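Local atomic coordinates of amphinase-2 (Rana pipiens, PDB entry 2P7S), a protein that cleaves RNA as a secreted, cytotoxic endonuclease of the pancreatic ribonuclease family, hydrolysing polymeric substrates and the dinucleotides CpA and UpA. Residues 65-70 with 97-102. Numbering follows the deposited sequence.
Sequences RVNKSS and CITCRD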
ATOM      1  N   ARG A  65      -1.118  14.599 -11.885  1.00 39.25           N
ATOM      2  CA  ARG A  65      -1.014  13.163 -11.649  1.00 39.54           C
ATOM      3  C   ARG A  65       0.368  12.722 -12.114  1.00 39.43           C
ATOM      4  O   ARG A  65       0.641  12.680 -13.311  1.00 40.69           O
ATOM      5  CB  ARG A  65      -2.094  12.408 -12.426  1.00 41.79           C
ATOM      6  CG  ARG A  65      -3.504  12.631 -11.907  1.00 44.97           C
ATOM      7  CD  ARG A  65      -4.535  11.882 -12.740  1.00 47.50           C
ATOM      8  NE  ARG A  65      -5.884  11.992 -12.182  1.00 49.65           N
ATOM      9  CZ  ARG A  65      -6.276  11.420 -11.045  1.00 50.97           C
ATOM     10  NH1 ARG A  65      -5.426  10.690 -10.332  1.00 49.52           N
ATOM     11  NH2 ARG A  65      -7.523  11.571 -10.622  1.00 50.32           N
ATOM     12  N   VAL A  66       1.240  12.405 -11.161  1.00 37.04           N
ATOM     13  CA  VAL A  66       2.600  11.986 -11.470  1.00 35.60           C
ATOM     14  C   VAL A  66       3.122  10.977 -10.458  1.00 34.09           C
ATOM     15  O   VAL A  66       2.722  10.992  -9.293  1.00 32.23           O
ATOM     16  CB  VAL A  66       3.563  13.191 -11.467  1.00 36.39           C
ATOM     17  CG1 VAL A  66       3.270  14.095 -12.648  1.00 39.33           C
ATOM     18  CG2 VAL A  66       3.414  13.962 -10.158  1.00 35.87           C
ATOM     19  N   ASN A  67       4.017  10.101 -10.906  1.00 33.19           N
ATOM     20  CA  ASN A  67       4.605   9.102 -10.022  1.00 34.33           C
ATOM     21  C   ASN A  67       5.743   9.738  -9.241  1.00 34.49           C
ATOM     22  O   ASN A  67       6.521  10.517  -9.793  1.00 36.67           O
ATOM     23  CB  ASN A  67       5.142   7.909 -10.825  1.00 33.23           C
ATOM     24  CG  ASN A  67       4.038   7.035 -11.374  1.00 32.96           C
ATOM     25  OD1 ASN A  67       2.854   7.292 -11.146  1.00 31.90           O
ATOM     26  ND2 ASN A  67       4.418   5.986 -12.097  1.00 32.28           N
ATOM     27  N   LYS A  68       5.832   9.408  -7.957  1.00 33.55           N
ATOM     28  CA  LYS A  68       6.878   9.942  -7.089  1.00 34.74           C
ATOM     29  C   LYS A  68       7.513   8.847  -6.234  1.00 35.06           C
ATOM     30  O   LYS A  68       6.817   7.969  -5.727  1.00 34.63           O
ATOM     31  CB  LYS A  68       6.296  11.011  -6.153  1.00 36.36           C
ATOM     32  CG  LYS A  68       5.791  12.274  -6.844  1.00 37.12           C
ATOM     33  CD  LYS A  68       6.942  13.067  -7.448  1.00 39.99           C
ATOM     34  CE  LYS A  68       6.463  14.406  -8.002  1.00 41.41           C
ATOM     35  NZ  LYS A  68       7.594  15.216  -8.544  1.00 41.73           N
ATOM     36  N   SER A  69       8.833   8.906  -6.075  1.00 35.52           N
ATOM     37  CA  SER A  69       9.555   7.943  -5.243  1.00 36.83           C
ATOM     38  C   SER A  69       9.636   8.544  -3.843  1.00 37.65           C
ATOM     39  O   SER A  69       9.844   9.747  -3.700  1.00 36.92           O
ATOM     40  CB  SER A  69      10.985   7.718  -5.763  1.00 36.69           C
ATOM     41  OG  SER A  69      10.999   7.070  -7.023  1.00 37.94           O
ATOM     42  N   SER A  70       9.466   7.722  -2.813  1.00 37.89           N
ATOM     43  CA  SER A  70       9.552   8.222  -1.447  1.00 39.70           C
ATOM     44  C   SER A  70      11.026   8.421  -1.109  1.00 40.88           C
ATOM     45  O   SER A  70      11.884   7.694  -1.603  1.00 41.04           O
ATOM     46  CB  SER A  70       8.923   7.229  -0.463  1.00 39.80           C
ATOM     47  OG  SER A  70       9.643   6.009  -0.438  1.00 40.53           O
ATOM     48  N   CYS A  97       7.109   3.487  -4.757  1.00 27.98           N
ATOM     49  CA  CYS A  97       6.801   4.326  -5.897  1.00 27.63           C
ATOM     50  C   CYS A  97       5.288   4.404  -5.971  1.00 27.64           C
ATOM     51  O   CYS A  97       4.608   3.380  -6.077  1.00 26.19           O
ATOM     52  CB  CYS A  97       7.362   3.712  -7.188  1.00 28.20           C
ATOM     53  SG  CYS A  97       6.846   4.634  -8.672  1.00 31.27           S
ATOM     54  N   ILE A  98       4.761   5.621  -5.901  1.00 26.62           N
ATOM     55  CA  ILE A  98       3.319   5.818  -5.939  1.00 27.24           C
ATOM     56  C   ILE A  98       2.934   6.891  -6.943  1.00 28.05           C
ATOM     57  O   ILE A  98       3.777   7.668  -7.398  1.00 29.95           O
ATOM     58  CB  ILE A  98       2.775   6.260  -4.552  1.00 27.03           C
ATOM     59  CG1 ILE A  98       3.366   7.619  -4.175  1.00 26.54           C
ATOM     60  CG2 ILE A  98       3.122   5.231  -3.492  1.00 26.95           C
ATOM     61  CD1 ILE A  98       2.859   8.167  -2.854  1.00 29.22           C
ATOM     62  N   THR A  99       1.657   6.921  -7.298  1.00 27.11           N
ATOM     63  CA  THR A  99       1.167   7.944  -8.209  1.00 28.48           C
ATOM     64  C   THR A  99       0.489   8.947  -7.295  1.00 28.47           C
ATOM     65  O   THR A  99      -0.265   8.563  -6.401  1.00 26.03           O
ATOM     66  CB  THR A  99       0.107   7.415  -9.191  1.00 28.62           C
ATOM     67  OG1 THR A  99       0.632   6.296  -9.910  1.00 29.85           O
ATOM     68  CG2 THR A  99      -0.287   8.508 -10.180  1.00 28.71           C
ATOM     69  N   CYS A 100       0.783  10.222  -7.509  1.00 28.65           N
ATOM     70  CA  CYS A 100       0.195  11.292  -6.719  1.00 28.88           C
ATOM     71  C   CYS A 100      -0.783  12.054  -7.591  1.00 29.45           C
ATOM     72  O   CYS A 100      -0.625  12.105  -8.813  1.00 30.33           O
ATOM     73  CB  CYS A 100       1.259  12.297  -6.275  1.00 27.90           C
ATOM     74  SG  CYS A 100       2.564  11.725  -5.151  1.00 28.72           S
ATOM     75  N   ARG A 101      -1.796  12.629  -6.953  1.00 27.26           N
ATOM     76  CA  ARG A 101      -2.766  13.481  -7.630  1.00 30.03           C
ATOM     77  C   ARG A 101      -2.524  14.713  -6.773  1.00 30.76           C
ATOM     78  O   ARG A 101      -3.108  14.856  -5.699  1.00 30.41           O
ATOM     79  CB  ARG A 101      -4.195  12.969  -7.454  1.00 30.45           C
ATOM     80  CG  ARG A 101      -5.224  13.662  -8.364  1.00 35.30           C
ATOM     81  CD  ARG A 101      -5.541  15.077  -7.900  1.00 38.03           C
ATOM     82  NE  ARG A 101      -6.281  15.081  -6.639  1.00 40.22           N
ATOM     83  CZ  ARG A 101      -6.533  16.173  -5.920  1.00 42.37           C
ATOM     84  NH1 ARG A 101      -6.103  17.358  -6.332  1.00 41.68           N
ATOM     85  NH2 ARG A 101      -7.214  16.078  -4.784  1.00 42.97           N
ATOM     86  N   ASP A 102      -1.616  15.570  -7.230  1.00 30.73           N
ATOM     87  CA  ASP A 102      -1.232  16.751  -6.474  1.00 30.40           C
ATOM     88  C   ASP A 102      -0.662  16.280  -5.124  1.00 31.57           C
ATOM     89  O   ASP A 102       0.313  15.522  -5.096  1.00 31.28           O
ATOM     90  CB  ASP A 102      -2.431  17.689  -6.275  1.00 32.35           C
ATOM     91  CG  ASP A 102      -2.908  18.316  -7.585  1.00 33.25           C
ATOM     92  OD1 ASP A 102      -2.072  18.888  -8.317  1.00 35.67           O
ATOM     93  OD2 ASP A 102      -4.116  18.237  -7.883  1.00 34.81           O
TER
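Strand 65-69 pairs antiparallel with the end of the long strand 86-101 in the curved sheet of the ribonuclease A fold; strand 104-111, with the probable proton donor His107, flanks the latter on its other side. Four backbone hydrogen bonds join the hydrogen-bonded pairs Val66-Cys100 and Lys68-Ile98, the straightest running from Ile98 N to Lys68 O (174° at the hydrogen). Arg65, Asn67, Thr99 and Arg101 line one face. At the non-hydrogen-bonded pair Asn67-Thr99, the two side chains cross obliquely, and Thr99 OG1 donates to Asn67 OD1 over 2.7 Å, from above the amide carbonyl plane. Thr99 holds OG1 beside its own N and CG2 anti to it (chi1 -56°), so Thr99 CG2 also lies against Asn67 OD1, at 3.5 Å. The Thr99 side chain lies about 4 Å from that of His107. An alanine here would lose OG1 and CG2 and would probably leave the Asn67 amide less firmly oriented. Farther along this face, Arg65 runs extended from CG to NE and lays its guanidinium over the aliphatic base of Arg101, with Arg101 CG 3.6 Å from Arg65 CZ. Arg101 bends away at chi2 and chi3, leaving the guanidinium planes 68° apart; Glu7 pairs with Arg65, while Asp5 and Asp102 pair with Arg101, probably easing the like-charge repulsion. On the opposite face, Cys100 SG, disulfide-bonded to Cys59, packs against the base of the Lys68 side chain, which bends at chi2 and leads away, with Cys100 SG 3.7 Å from Lys68 CG.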